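Local coordinates for protein amino Transferase (Eubacterium rectale, PDB 3ELE) that probably catalyses amino-group transfer with pyridoxal-5'-phosphate as cofactor, as a dimeric member of the class I and II aminotransferases, at residues P219-V224 with V230-K235; L119-Y124 with I208-F213; E20-G25 with F40-P45. All coordinates share one frame; numbering follows the deposited sequence.

How the contacts relate
From the N terminus, contact 3 comes first: it closes a loop of 14 residues by laying helix 17-32 against the chain that follows strand 38-39. Contact 2 then spans 83 residues and joins the chain leaving helix 108-119 to the chain that runs from helix 191-208 into strand 213-217, with strands 126-130, 147-151 and 173-178 of the large mixed sheet in the intervening sequence. Contact 1 is the tightest loop, five residues between its segments, all between strands 213-217 and 240-245. The three follow in series, none nested or crossed. Contact 1 carries two residues of the cofactor pocket; its centre lies about 25 Å from that of contact 2. Contacts 2 and 3 both touch the second subunit.

Contact 1. Residues P219-V224 with V230-K235; sequences PYREIV and VPFVTK. With PLP (pyridoxal-5'-phosphate), chain E.
The guanidinium group of R221 is held between the side chains of V230 and F232 while two of its nitrogens reach main-chain oxygens of the same loop. NH1 of R221 donates to V230 O (3.0 Å) and R221 NH2 to P231 O (3.1 Å). Both bonds are bent, the second with an N-H...O angle of 144°, and both nitrogens stand above the carbonyl planes. P231 O lies in the guanidinium plane, whereas V230 O is tilted from it. V230 CG1 sits over one face of the group and F232 CD1 over the opposite face, each displaced toward the rim; the F232 ring is inclined by 48° to the guanidinium plane, an oblique meeting and no parallel stack.

The side chain leaves with CG anti to the backbone N (chi1 170°) and bends about its CG-CD bond, which turns the group across the loop and leaves NE facing E218 in a salt bridge. Bonds on three nitrogens and packing on two faces together fix its rotation. V230 divides its methyls: CG1 lies over the guanidinium, while CG2 lies 3.6 Å from R221 O and 4.1 Å from V224 CG2.

Just before R221, at the start of the segment, the chain lines the cofactor, and a type I turn from Y220 to I223 then leads it away. Y220 OH is hydrogen-bonded to PLP O3 (2.6 Å), which sits near the plane of the Y220 ring, at its edge, and also to Y335 OH; P219 CG lies 3.8 Å from PLP N1. Such a tyrosine at the phenolic oxygen of the coenzyme fits the cofactor site of a fold type I aminotransferase.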
loop_
_atom_site.group_PDB
_atom_site.type_symbol
_atom_site.label_atom_id
_atom_site.label_comp_id
_atom_site.label_asym_id
_atom_site.label_seq_id
_atom_site.Cartn_x
_atom_site.Cartn_y
_atom_site.Cartn_z
ATOM N N PRO A 219 -0.413 4.692 -16.785
ATOM C CA PRO A 219 -1.845 4.472 -16.490
ATOM C C PRO A 219 -2.839 4.990 -17.548
ATOM O O PRO A 219 -3.978 4.493 -17.568
ATOM C CB PRO A 219 -2.044 5.157 -15.128
ATOM C CG PRO A 219 -1.050 6.275 -15.118
ATOM C CD PRO A 219 0.169 5.696 -15.870
ATOM N N TYR A 220 -2.424 5.937 -18.410
ATOM C CA TYR A 220 -3.273 6.476 -19.508
ATOM C C TYR A 220 -3.084 5.748 -20.849
ATOM O O TYR A 220 -3.651 6.195 -21.859
ATOM C CB TYR A 220 -3.008 7.987 -19.730
ATOM C CG TYR A 220 -3.234 8.804 -18.491
ATOM C CD1 TYR A 220 -4.513 9.107 -18.088
ATOM C CD2 TYR A 220 -2.170 9.237 -17.693
ATOM C CE1 TYR A 220 -4.752 9.834 -16.938
ATOM C CE2 TYR A 220 -2.406 9.973 -16.516
ATOM C CZ TYR A 220 -3.715 10.250 -16.152
ATOM O OH TYR A 220 -4.046 10.949 -15.026
ATOM N N ARG A 221 -2.308 4.648 -20.872
ATOM C CA ARG A 221 -1.996 3.887 -22.101
ATOM C C ARG A 221 -3.173 3.693 -23.042
ATOM O O ARG A 221 -3.033 3.957 -24.234
ATOM C CB ARG A 221 -1.323 2.527 -21.774
ATOM C CG ARG A 221 -1.182 1.565 -23.001
ATOM C CD ARG A 221 -0.258 0.400 -22.739
ATOM N NE ARG A 221 1.126 0.816 -22.922
ATOM C CZ ARG A 221 1.735 0.929 -24.101
ATOM N NH1 ARG A 221 1.106 0.730 -25.254
ATOM N NH2 ARG A 221 2.990 1.305 -24.133
ATOM N N GLU A 222 -4.325 3.267 -22.506
ATOM C CA GLU A 222 -5.522 3.022 -23.334
ATOM C C GLU A 222 -6.380 4.275 -23.567
ATOM O O GLU A 222 -7.293 4.221 -24.387
ATOM C CB GLU A 222 -6.389 1.883 -22.793
ATOM C CG GLU A 222 -5.696 0.512 -22.748
ATOM C CD GLU A 222 -4.701 0.363 -21.622
ATOM O OE1 GLU A 222 -4.900 1.004 -20.554
ATOM O OE2 GLU A 222 -3.712 -0.390 -21.812
ATOM N N ILE A 223 -6.105 5.371 -22.842
ATOM C CA ILE A 223 -6.792 6.655 -23.023
ATOM C C ILE A 223 -5.987 7.419 -24.074
ATOM O O ILE A 223 -5.206 8.311 -23.767
ATOM C CB ILE A 223 -6.974 7.455 -21.690
ATOM C CG1 ILE A 223 -7.675 6.561 -20.636
ATOM C CG2 ILE A 223 -7.743 8.783 -21.949
ATOM C CD1 ILE A 223 -8.495 7.310 -19.586
ATOM N N VAL A 224 -6.171 6.995 -25.321
ATOM C CA VAL A 224 -5.484 7.569 -26.489
ATOM C C VAL A 224 -6.516 7.628 -27.625
ATOM O O VAL A 224 -7.402 6.770 -27.695
ATOM C CB VAL A 224 -4.176 6.787 -26.849
ATOM C CG1 VAL A 224 -4.467 5.323 -27.182
ATOM C CG2 VAL A 224 -3.412 7.482 -28.001
ATOM N N VAL A 230 0.734 4.150 -28.921
ATOM C CA VAL A 230 1.548 4.310 -27.724
ATOM C C VAL A 230 2.575 3.160 -27.858
ATOM O O VAL A 230 2.208 2.002 -27.689
ATOM C CB VAL A 230 0.707 4.163 -26.419
ATOM C CG1 VAL A 230 1.575 4.407 -25.188
ATOM C CG2 VAL A 230 -0.439 5.143 -26.417
ATOM N N PRO A 231 3.837 3.448 -28.249
ATOM C CA PRO A 231 4.814 2.343 -28.352
ATOM C C PRO A 231 5.087 1.627 -27.025
ATOM O O PRO A 231 5.195 2.301 -26.004
ATOM C CB PRO A 231 6.099 3.064 -28.790
ATOM C CG PRO A 231 5.662 4.267 -29.423
ATOM C CD PRO A 231 4.453 4.717 -28.655
ATOM N N PHE A 232 5.231 0.298 -27.047
ATOM C CA PHE A 232 5.537 -0.466 -25.841
ATOM C C PHE A 232 7.060 -0.370 -25.645
ATOM O O PHE A 232 7.838 -1.032 -26.340
ATOM C CB PHE A 232 5.021 -1.910 -25.885
ATOM C CG PHE A 232 4.779 -2.468 -24.517
ATOM C CD1 PHE A 232 3.605 -2.155 -23.828
ATOM C CD2 PHE A 232 5.737 -3.223 -23.880
ATOM C CE1 PHE A 232 3.393 -2.628 -22.541
ATOM C CE2 PHE A 232 5.526 -3.702 -22.598
ATOM C CZ PHE A 232 4.360 -3.396 -21.928
ATOM N N VAL A 233 7.445 0.410 -24.637
ATOM C CA VAL A 233 8.842 0.868 -24.432
ATOM C C VAL A 233 9.899 -0.219 -24.218
ATOM O O VAL A 233 11.066 -0.027 -24.605
ATOM C CB VAL A 233 8.912 1.920 -23.286
ATOM C CG1 VAL A 233 10.332 2.506 -23.133
ATOM C CG2 VAL A 233 7.919 3.052 -23.545
ATOM N N THR A 234 9.487 -1.351 -23.639
ATOM C CA THR A 234 10.402 -2.471 -23.344
ATOM C C THR A 234 11.013 -3.050 -24.605
ATOM O O THR A 234 12.116 -3.596 -24.557
ATOM C CB THR A 234 9.722 -3.606 -22.516
ATOM O OG1 THR A 234 8.722 -4.265 -23.305
ATOM C CG2 THR A 234 9.109 -3.028 -21.201
ATOM N N LYS A 235 10.283 -2.912 -25.725
ATOM C CA LYS A 235 10.752 -3.358 -27.031
ATOM C C LYS A 235 11.862 -2.501 -27.623
ATOM O O LYS A 235 12.550 -2.963 -28.535
ATOM C CB LYS A 235 9.602 -3.400 -28.033
ATOM C CG LYS A 235 8.457 -4.304 -27.601
ATOM C CD LYS A 235 7.706 -4.903 -28.818
ATOM C CE LYS A 235 7.121 -3.861 -29.731
ATOM N NZ LYS A 235 6.250 -4.486 -30.775
HETATM N N1 PLP E . 0.743 8.743 -12.821
HETATM C C2 PLP E . 0.066 9.817 -13.404
HETATM C C2A PLP E . 0.728 10.585 -14.503
HETATM C C3 PLP E . -1.237 10.150 -12.983
HETATM O O3 PLP E . -1.916 11.194 -13.564
HETATM C C4 PLP E . -1.855 9.427 -11.936
HETATM C C4A PLP E . -3.026 10.111 -11.254
HETATM O O4A PLP E . -2.825 10.903 -10.332
HETATM C C5 PLP E . -1.142 8.333 -11.357
HETATM C C6 PLP E . 0.160 8.002 -11.806
HETATM C C5A PLP E . -1.692 7.510 -10.210
HETATM O O4P PLP E . -2.405 6.385 -10.619
HETATM P P PLP E . -2.908 5.369 -9.473
HETATM O O1P PLP E . -2.878 3.961 -9.995
HETATM O O2P PLP E . -4.341 5.672 -9.146
HETATM O O3P PLP E . -2.079 5.464 -8.234
#

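Contact 2. Residues L119-Y124 with I208-F213; sequences LTSDAY and IGRPIF
The hydroxyl of S121 faces the guanidinium of R210 with a water between them. S121 OG and water 1 are hydrogen-bonded at 2.6 Å, and the same water accepts a weak, long bond of 3.4 Å from R210 NH2. R210 NH1 lies 3.2 Å from S121 OG, which is at the edge of the guanidinium and in its plane. The arginine reaches this far because its CG is anti to the backbone N (chi1 -164°) and the chain is extended on to NE. R174 NH1 lies close to R210 NH1, two like charges side by side.

Next to this polar patch is an apolar one. L119, at the end of helix 108-119, lays both methyls against one side of the F213 ring: CD2 meets CE1 of F213 at 3.7 Å, and CD1 of L119 comes within 3.9 Å of CD1 of F213. The approach is oblique to the ring. L272 of helix 269-282 touches both residues, while V4 and V3 of the second subunit pack on L119 and F213 respectively. With an alanine at L119 the branched end is gone, which would probably leave a gap beside the F213 ring and take away part of the surface on which V4 of the second subunit packs.

Beyond S121, the chain is turned by D122, whose OD1 accepts from Y124 N (2.7 Å) in an Asx turn. Chemically the contact is divided: the buried leucine-phenylalanine pair is dispersive and shared with the neighbouring subunit, whereas the arginine end is linked to the serine through a water it holds weakly, with no carboxylate among its partners across the two segments.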
loop_
_atom_site.group_PDB
_atom_site.type_symbol
_atom_site.label_atom_id
_atom_site.label_comp_id
_atom_site.label_asym_id
_atom_site.label_seq_id
_atom_site.Cartn_x
_atom_site.Cartn_y
_atom_site.Cartn_z
ATOM N N LEU A 119 15.615 1.155 -6.844
ATOM C CA LEU A 119 16.750 1.728 -7.569
ATOM C C LEU A 119 17.623 2.725 -6.797
ATOM O O LEU A 119 18.733 2.929 -7.223
ATOM C CB LEU A 119 16.261 2.347 -8.890
ATOM C CG LEU A 119 15.761 1.326 -9.920
ATOM C CD1 LEU A 119 15.204 2.050 -11.095
ATOM C CD2 LEU A 119 16.912 0.389 -10.369
ATOM N N THR A 120 17.166 3.308 -5.675
ATOM C CA THR A 120 17.981 4.308 -4.919
ATOM C C THR A 120 19.007 3.681 -3.925
ATOM O O THR A 120 18.639 3.059 -2.912
ATOM C CB THR A 120 17.083 5.332 -4.199
ATOM O OG1 THR A 120 16.175 5.912 -5.150
ATOM C CG2 THR A 120 17.911 6.457 -3.521
ATOM N N SER A 121 20.294 3.878 -4.198
ATOM C CA SER A 121 21.358 3.338 -3.350
ATOM C C SER A 121 22.215 4.433 -2.690
ATOM O O SER A 121 23.199 4.111 -1.997
ATOM C CB SER A 121 22.222 2.392 -4.193
ATOM O OG SER A 121 22.887 3.084 -5.241
ATOM N N ASP A 122 21.856 5.711 -2.873
ATOM C CA ASP A 122 22.682 6.831 -2.401
ATOM C C ASP A 122 21.861 8.127 -2.382
ATOM O O ASP A 122 20.980 8.331 -3.226
ATOM C CB ASP A 122 23.933 6.925 -3.308
ATOM C CG ASP A 122 24.921 7.992 -2.882
ATOM O OD1 ASP A 122 24.661 9.173 -3.154
ATOM O OD2 ASP A 122 26.001 7.649 -2.349
ATOM N N ALA A 123 22.165 8.992 -1.414
ATOM C CA ALA A 123 21.506 10.288 -1.248
ATOM C C ALA A 123 21.624 11.199 -2.476
ATOM O O ALA A 123 20.779 12.077 -2.689
ATOM C CB ALA A 123 22.076 11.028 0.016
ATOM N N TYR A 124 22.690 11.010 -3.251
ATOM C CA TYR A 124 22.942 11.820 -4.429
ATOM C C TYR A 124 22.357 11.284 -5.735
ATOM O O TYR A 124 22.512 11.935 -6.762
ATOM C CB TYR A 124 24.423 12.132 -4.541
ATOM C CG TYR A 124 24.966 12.869 -3.338
ATOM C CD1 TYR A 124 24.410 14.091 -2.950
ATOM C CD2 TYR A 124 26.064 12.377 -2.612
ATOM C CE1 TYR A 124 24.897 14.804 -1.859
ATOM C CE2 TYR A 124 26.583 13.094 -1.504
ATOM C CZ TYR A 124 25.982 14.313 -1.130
ATOM O OH TYR A 124 26.462 15.036 -0.063
ATOM N N ILE A 208 28.706 6.129 -18.263
ATOM C CA ILE A 208 28.770 6.105 -16.791
ATOM C C ILE A 208 29.069 4.708 -16.203
ATOM O O ILE A 208 29.220 4.597 -14.989
ATOM C CB ILE A 208 27.520 6.738 -16.111
ATOM C CG1 ILE A 208 26.261 5.854 -16.187
ATOM C CG2 ILE A 208 27.238 8.122 -16.703
ATOM C CD1 ILE A 208 25.074 6.413 -15.410
ATOM N N GLY A 209 29.134 3.666 -17.039
ATOM C CA GLY A 209 29.355 2.290 -16.586
ATOM C C GLY A 209 28.204 1.739 -15.759
ATOM O O GLY A 209 28.406 0.867 -14.913
ATOM N N ARG A 210 26.984 2.224 -16.008
ATOM C CA ARG A 210 25.841 1.835 -15.186
ATOM C C ARG A 210 24.518 2.057 -15.897
ATOM O O ARG A 210 24.363 3.112 -16.515
ATOM C CB ARG A 210 25.872 2.684 -13.922
ATOM C CG ARG A 210 25.019 2.189 -12.824
ATOM C CD ARG A 210 25.476 2.818 -11.544
ATOM N NE ARG A 210 24.636 2.472 -10.402
ATOM C CZ ARG A 210 24.728 3.026 -9.190
ATOM N NH1 ARG A 210 23.922 2.601 -8.224
ATOM N NH2 ARG A 210 25.606 3.999 -8.922
ATOM N N PRO A 211 23.563 1.103 -15.786
ATOM C CA PRO A 211 22.265 1.286 -16.433
ATOM C C PRO A 211 21.452 2.494 -15.961
ATOM O O PRO A 211 21.365 2.732 -14.762
ATOM C CB PRO A 211 21.506 0.008 -16.054
ATOM C CG PRO A 211 22.565 -0.994 -15.787
ATOM C CD PRO A 211 23.624 -0.204 -15.099
ATOM N N ILE A 212 20.904 3.257 -16.910
ATOM C CA ILE A 212 19.972 4.357 -16.611
ATOM C C ILE A 212 18.644 3.744 -17.017
ATOM O O ILE A 212 18.426 3.458 -18.199
ATOM C CB ILE A 212 20.235 5.637 -17.422
ATOM C CG1 ILE A 212 21.641 6.180 -17.160
ATOM C CG2 ILE A 212 19.188 6.722 -17.083
ATOM C CD1 ILE A 212 22.068 7.269 -18.121
ATOM N N PHE A 213 17.772 3.511 -16.047
ATOM C CA PHE A 213 16.458 2.939 -16.334
ATOM C C PHE A 213 15.481 3.920 -16.930
ATOM O O PHE A 213 15.607 5.115 -16.728
ATOM C CB PHE A 213 15.844 2.314 -15.076
ATOM C CG PHE A 213 16.475 1.033 -14.728
ATOM C CD1 PHE A 213 17.668 1.004 -13.998
ATOM C CD2 PHE A 213 15.938 -0.162 -15.214
ATOM C CE1 PHE A 213 18.292 -0.206 -13.732
ATOM C CE2 PHE A 213 16.549 -1.367 -14.950
ATOM C CZ PHE A 213 17.717 -1.392 -14.210
HETATM O O HOH W 1 23.968 5.268 -6.224
#

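Contact 3. Residues E20-G25 with F40-P45; sequences ELFEYG and FSIGNP
Residues 20-25 form one stretch of helix 17-32; the segment 40-45 runs past it without regular structure, closest at F22 and S41, whose CA atoms are 6.2 Å apart. No hydrogen bond joins the two backbones, so side chains make the contact. I42 places its CD1 over one face of the F22 ring, 3.5 Å from the centroid and 19° off the ring normal, a CH-pi contact displaced toward CD1 of F22, which is just 3.3 Å from that methyl. F22 extends with CG anti to its own N (chi1 175°), which carries the ring out from the helix to meet it. The other branch of I42, CG2, touches F22 CB at 3.7 Å.

This places helix 17-32 against the chain that leads from strand 38-39 into the active-site region of the aminotransferase fold: the side chain of I42 is about 9 Å from PLP, and N44 packs on Y72 of the second subunit, which is itself hydrogen-bonded to the cofactor.

S41 fits between L21 and F22. Its CB lies 3.6 Å from L21 CD2, and its OG sits near the plane of the F22 ring, at the edge, while hydrogen-bonding to D39. S41 O is taken by R372 and S374, and L21 and S41 both rest on V360.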
loop_
_atom_site.group_PDB
_atom_site.type_symbol
_atom_site.label_atom_id
_atom_site.label_comp_id
_atom_site.label_asym_id
_atom_site.label_seq_id
_atom_site.Cartn_x
_atom_site.Cartn_y
_atom_site.Cartn_z
ATOM N N GLU A 20 -7.877 22.394 -2.991
ATOM C CA GLU A 20 -8.483 23.636 -2.474
ATOM C C GLU A 20 -9.344 24.293 -3.558
ATOM O O GLU A 20 -10.378 24.869 -3.263
ATOM C CB GLU A 20 -7.392 24.610 -2.022
ATOM C CG GLU A 20 -6.527 24.089 -0.840
ATOM C CD GLU A 20 -6.990 24.472 0.533
ATOM O OE1 GLU A 20 -7.785 25.411 0.690
ATOM O OE2 GLU A 20 -6.523 23.821 1.479
ATOM N N LEU A 21 -8.879 24.213 -4.808
ATOM C CA LEU A 21 -9.636 24.721 -5.961
ATOM C C LEU A 21 -10.916 23.895 -6.128
ATOM O O LEU A 21 -11.989 24.470 -6.313
ATOM C CB LEU A 21 -8.775 24.692 -7.233
ATOM C CG LEU A 21 -9.332 25.343 -8.494
ATOM C CD1 LEU A 21 -9.596 26.796 -8.234
ATOM C CD2 LEU A 21 -8.351 25.166 -9.654
ATOM N N PHE A 22 -10.807 22.566 -6.021
ATOM C CA PHE A 22 -11.988 21.676 -6.079
ATOM C C PHE A 22 -13.035 21.996 -4.993
ATOM O O PHE A 22 -14.233 22.097 -5.299
ATOM C CB PHE A 22 -11.603 20.190 -6.020
ATOM C CG PHE A 22 -12.792 19.273 -5.950
ATOM C CD1 PHE A 22 -13.565 19.038 -7.088
ATOM C CD2 PHE A 22 -13.188 18.694 -4.731
ATOM C CE1 PHE A 22 -14.708 18.205 -7.036
ATOM C CE2 PHE A 22 -14.325 17.859 -4.660
ATOM C CZ PHE A 22 -15.090 17.617 -5.820
ATOM N N GLU A 23 -12.580 22.133 -3.743
ATOM C CA GLU A 23 -13.458 22.490 -2.606
ATOM C C GLU A 23 -14.011 23.909 -2.742
ATOM O O GLU A 23 -15.165 24.155 -2.376
ATOM C CB GLU A 23 -12.730 22.335 -1.262
ATOM C CG GLU A 23 -12.279 20.898 -0.944
ATOM C CD GLU A 23 -13.432 19.912 -0.773
ATOM O OE1 GLU A 23 -14.432 20.260 -0.083
ATOM O OE2 GLU A 23 -13.330 18.785 -1.321
ATOM N N TYR A 24 -13.194 24.841 -3.252
ATOM C CA TYR A 24 -13.667 26.202 -3.579
ATOM C C TYR A 24 -14.871 26.169 -4.545
ATOM O O TYR A 24 -15.829 26.932 -4.365
ATOM C CB TYR A 24 -12.526 27.063 -4.150
ATOM C CG TYR A 24 -12.945 28.419 -4.671
ATOM C CD1 TYR A 24 -13.148 29.484 -3.798
ATOM C CD2 TYR A 24 -13.126 28.642 -6.047
ATOM C CE1 TYR A 24 -13.534 30.745 -4.266
ATOM C CE2 TYR A 24 -13.517 29.901 -6.534
ATOM C CZ TYR A 24 -13.720 30.950 -5.638
ATOM O OH TYR A 24 -14.091 32.193 -6.077
ATOM N N GLY A 25 -14.823 25.290 -5.552
ATOM C CA GLY A 25 -15.937 25.125 -6.508
ATOM C C GLY A 25 -17.247 24.654 -5.876
ATOM O O GLY A 25 -18.328 25.085 -6.296
ATOM N N PHE A 40 -12.712 22.458 -13.925
ATOM C CA PHE A 40 -11.795 21.639 -14.705
ATOM C C PHE A 40 -10.527 21.321 -13.899
ATOM O O PHE A 40 -9.493 21.040 -14.503
ATOM C CB PHE A 40 -11.370 22.365 -15.995
ATOM C CG PHE A 40 -12.507 22.868 -16.834
ATOM C CD1 PHE A 40 -13.110 22.053 -17.797
ATOM C CD2 PHE A 40 -12.934 24.183 -16.714
ATOM C CE1 PHE A 40 -14.140 22.539 -18.592
ATOM C CE2 PHE A 40 -13.974 24.674 -17.496
ATOM C CZ PHE A 40 -14.571 23.853 -18.438
ATOM N N SER A 41 -10.603 21.302 -12.560
ATOM C CA SER A 41 -9.419 21.116 -11.696
ATOM C C SER A 41 -8.924 19.667 -11.473
ATOM O O SER A 41 -7.978 19.251 -12.124
ATOM C CB SER A 41 -9.617 21.833 -10.347
ATOM O OG SER A 41 -10.633 21.211 -9.578
ATOM N N ILE A 42 -9.545 18.910 -10.565
ATOM C CA ILE A 42 -9.070 17.546 -10.218
ATOM C C ILE A 42 -9.258 16.518 -11.355
ATOM O O ILE A 42 -10.301 16.498 -12.010
ATOM C CB ILE A 42 -9.651 17.005 -8.849
ATOM C CG1 ILE A 42 -11.178 16.849 -8.871
ATOM C CG2 ILE A 42 -9.216 17.925 -7.676
ATOM C CD1 ILE A 42 -11.760 16.336 -7.529
ATOM N N GLY A 43 -8.232 15.686 -11.563
ATOM C CA GLY A 43 -8.204 14.682 -12.622
ATOM C C GLY A 43 -8.734 13.301 -12.277
ATOM O O GLY A 43 -8.015 12.312 -12.453
ATOM N N ASN A 44 -9.991 13.221 -11.839
ATOM C CA ASN A 44 -10.604 11.944 -11.442
ATOM C C ASN A 44 -11.344 11.270 -12.583
ATOM O O ASN A 44 -12.095 11.948 -13.292
ATOM C CB ASN A 44 -11.605 12.146 -10.297
ATOM C CG ASN A 44 -10.963 12.609 -8.998
ATOM O OD1 ASN A 44 -11.591 13.341 -8.245
ATOM N ND2 ASN A 44 -9.727 12.183 -8.719
ATOM N N PRO A 45 -11.133 9.943 -12.791
ATOM C CA PRO A 45 -11.949 9.207 -13.756
ATOM C C PRO A 45 -13.451 9.508 -13.597
ATOM O O PRO A 45 -13.978 9.456 -12.487
ATOM C CB PRO A 45 -11.641 7.740 -13.423
ATOM C CG PRO A 45 -10.232 7.768 -13.001
ATOM C CD PRO A 45 -10.074 9.070 -12.233
#